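NADPH-flavin oxidoreductase (Helicobacter pylori, PDB 2H0U) is an FMN-containing flavoprotein of the nitroreductase family that probably uses NADPH or NADH in oxidoreductase reactions. Local coordinates at residues L84-V89 / T183-V188. Residues are numbered along the deposited sequence; the frame is centred on the assembly and turned at random.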
loop_
_atom_site.group_PDB
_atom_site.type_symbol
_atom_site.label_atom_id
_atom_site.label_comp_id
_atom_site.label_asym_id
_atom_site.label_seq_id
_atom_site.Cartn_x
_atom_site.Cartn_y
_atom_site.Cartn_z
ATOM N N LEU A 84 -11.744 1.996 4.869
ATOM C CA LEU A 84 -12.051 0.902 5.798
ATOM C C LEU A 84 -11.533 -0.410 5.224
ATOM O O LEU A 84 -11.480 -0.599 3.996
ATOM C CB LEU A 84 -13.559 0.778 6.048
ATOM C CG LEU A 84 -14.393 2.046 6.345
ATOM C CD1 LEU A 84 -15.879 1.593 6.427
ATOM C CD2 LEU A 84 -13.879 2.785 7.611
ATOM N N ALA A 85 -11.114 -1.288 6.130
ATOM C CA ALA A 85 -10.654 -2.637 5.810
ATOM C C ALA A 85 -11.540 -3.631 6.579
ATOM O O ALA A 85 -12.021 -3.341 7.707
ATOM C CB ALA A 85 -9.209 -2.789 6.195
ATOM N N ARG A 86 -11.872 -4.742 5.930
ATOM C CA ARG A 86 -12.728 -5.722 6.587
ATOM C C ARG A 86 -11.976 -6.564 7.624
ATOM O O ARG A 86 -10.780 -6.873 7.477
ATOM C CB ARG A 86 -13.364 -6.635 5.541
ATOM C CG ARG A 86 -14.504 -5.972 4.789
ATOM C CD ARG A 86 -15.165 -6.947 3.840
ATOM N NE ARG A 86 -16.207 -6.284 3.050
ATOM C CZ ARG A 86 -17.479 -6.186 3.417
ATOM N NH1 ARG A 86 -17.873 -6.670 4.588
ATOM N NH2 ARG A 86 -18.354 -5.565 2.615
ATOM N N LYS A 87 -12.702 -6.921 8.666
ATOM C CA LYS A 87 -12.227 -7.768 9.735
ATOM C C LYS A 87 -12.607 -9.212 9.460
ATOM O O LYS A 87 -13.668 -9.471 8.872
ATOM C CB LYS A 87 -12.937 -7.338 11.026
ATOM C CG LYS A 87 -12.505 -5.963 11.475
ATOM C CD LYS A 87 -13.118 -5.595 12.764
ATOM C CE LYS A 87 -12.427 -4.326 13.270
ATOM N NZ LYS A 87 -13.078 -3.785 14.487
ATOM N N GLY A 88 -11.761 -10.118 9.945
ATOM C CA GLY A 88 -12.036 -11.571 9.981
ATOM C C GLY A 88 -12.225 -12.148 8.582
ATOM O O GLY A 88 -13.121 -12.949 8.359
ATOM N N VAL A 89 -11.346 -11.775 7.667
ATOM C CA VAL A 89 -11.500 -12.165 6.255
ATOM C C VAL A 89 -10.716 -13.472 6.108
ATOM O O VAL A 89 -9.531 -13.466 5.748
ATOM C CB VAL A 89 -10.995 -11.073 5.297
ATOM C CG1 VAL A 89 -11.057 -11.547 3.859
ATOM C CG2 VAL A 89 -11.861 -9.797 5.434
ATOM N N THR A 183 -18.548 -2.016 13.329
ATOM C CA THR A 183 -17.247 -2.393 13.874
ATOM C C THR A 183 -16.985 -3.912 13.968
ATOM O O THR A 183 -15.846 -4.355 14.199
ATOM C CB THR A 183 -16.988 -1.721 15.240
ATOM O OG1 THR A 183 -17.936 -2.192 16.210
ATOM C CG2 THR A 183 -17.076 -0.193 15.112
ATOM N N ALA A 184 -18.033 -4.703 13.762
ATOM C CA ALA A 184 -17.915 -6.158 13.684
ATOM C C ALA A 184 -17.295 -6.555 12.334
ATOM O O ALA A 184 -16.512 -7.526 12.260
ATOM C CB ALA A 184 -19.284 -6.799 13.824
ATOM N N GLU A 185 -17.652 -5.785 11.300
ATOM C CA GLU A 185 -17.337 -6.076 9.904
ATOM C C GLU A 185 -16.109 -5.322 9.382
ATOM O O GLU A 185 -15.439 -5.819 8.488
ATOM C CB GLU A 185 -18.503 -5.679 9.001
ATOM C CG GLU A 185 -19.783 -6.477 9.207
ATOM C CD GLU A 185 -19.596 -7.915 8.793
ATOM O OE1 GLU A 185 -19.130 -8.158 7.653
ATOM O OE2 GLU A 185 -19.892 -8.806 9.617
ATOM N N PHE A 186 -15.889 -4.106 9.888
ATOM C CA PHE A 186 -14.838 -3.189 9.379
ATOM C C PHE A 186 -14.105 -2.507 10.513
ATOM O O PHE A 186 -14.652 -2.307 11.603
ATOM C CB PHE A 186 -15.456 -2.041 8.561
ATOM C CG PHE A 186 -16.053 -2.461 7.258
ATOM C CD1 PHE A 186 -15.262 -2.548 6.132
ATOM C CD2 PHE A 186 -17.422 -2.702 7.145
ATOM C CE1 PHE A 186 -15.812 -2.914 4.914
ATOM C CE2 PHE A 186 -17.978 -3.080 5.923
ATOM C CZ PHE A 186 -17.170 -3.166 4.815
ATOM N N GLY A 187 -12.896 -2.050 10.205
ATOM C CA GLY A 187 -12.198 -1.102 11.064
ATOM C C GLY A 187 -11.683 0.011 10.170
ATOM O O GLY A 187 -11.573 -0.152 8.939
ATOM N N VAL A 188 -11.367 1.159 10.754
ATOM C CA VAL A 188 -10.725 2.208 9.942
ATOM C C VAL A 188 -9.278 1.814 9.689
ATOM O O VAL A 188 -8.554 1.413 10.612
ATOM C CB VAL A 188 -10.793 3.591 10.654
ATOM C CG1 VAL A 188 -9.975 4.663 9.895
ATOM C CG2 VAL A 188 -12.281 4.056 10.801
HETATM O O HOH W 1 -16.554 -7.826 6.949
HETATM O O HOH W 2 -16.203 -9.709 10.423
#
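R86 and F186 face each other as a non-hydrogen-bonded pair where two neighbouring antiparallel strands, 79-86 and 186-195, meet in the central sheet of the nitroreductase fold. One residue further in, A85 and G187 form the hydrogen-bonded pair: A85 N reaches G187 O at 3.1 Å and G187 N returns to A85 O at 2.9 Å, both nearly straight. The A85 methyl turns to the other face of the sheet, against helix 131-155. On the R86 side, the arginine and phenylalanine side chains run side by side in the same direction. F186 CZ sits over the centre of the guanidinium, 3.3 Å above its plane, but the two planes are 44° apart, a tilted contact rather than a flat stack. L84 CD1 covers one face of the F186 ring, while L84 CB lies 3.7 Å from F186 CD1. At the guanidinium edge E185 OE1 makes a long salt bridge to NH1, and a water in the same plane links NH1 to both OE1 and E185 O. Past the strand ends, K87 N still donates a hydrogen bond to E185 O, from above the carbonyl plane, but no beta bridge forms. The K87 side chain then runs extended over the backbone of F186 and G187, chi2 to chi4 all near 180°, and NZ ends in the carbonyl plane of T183, 2.8 Å from T183 O.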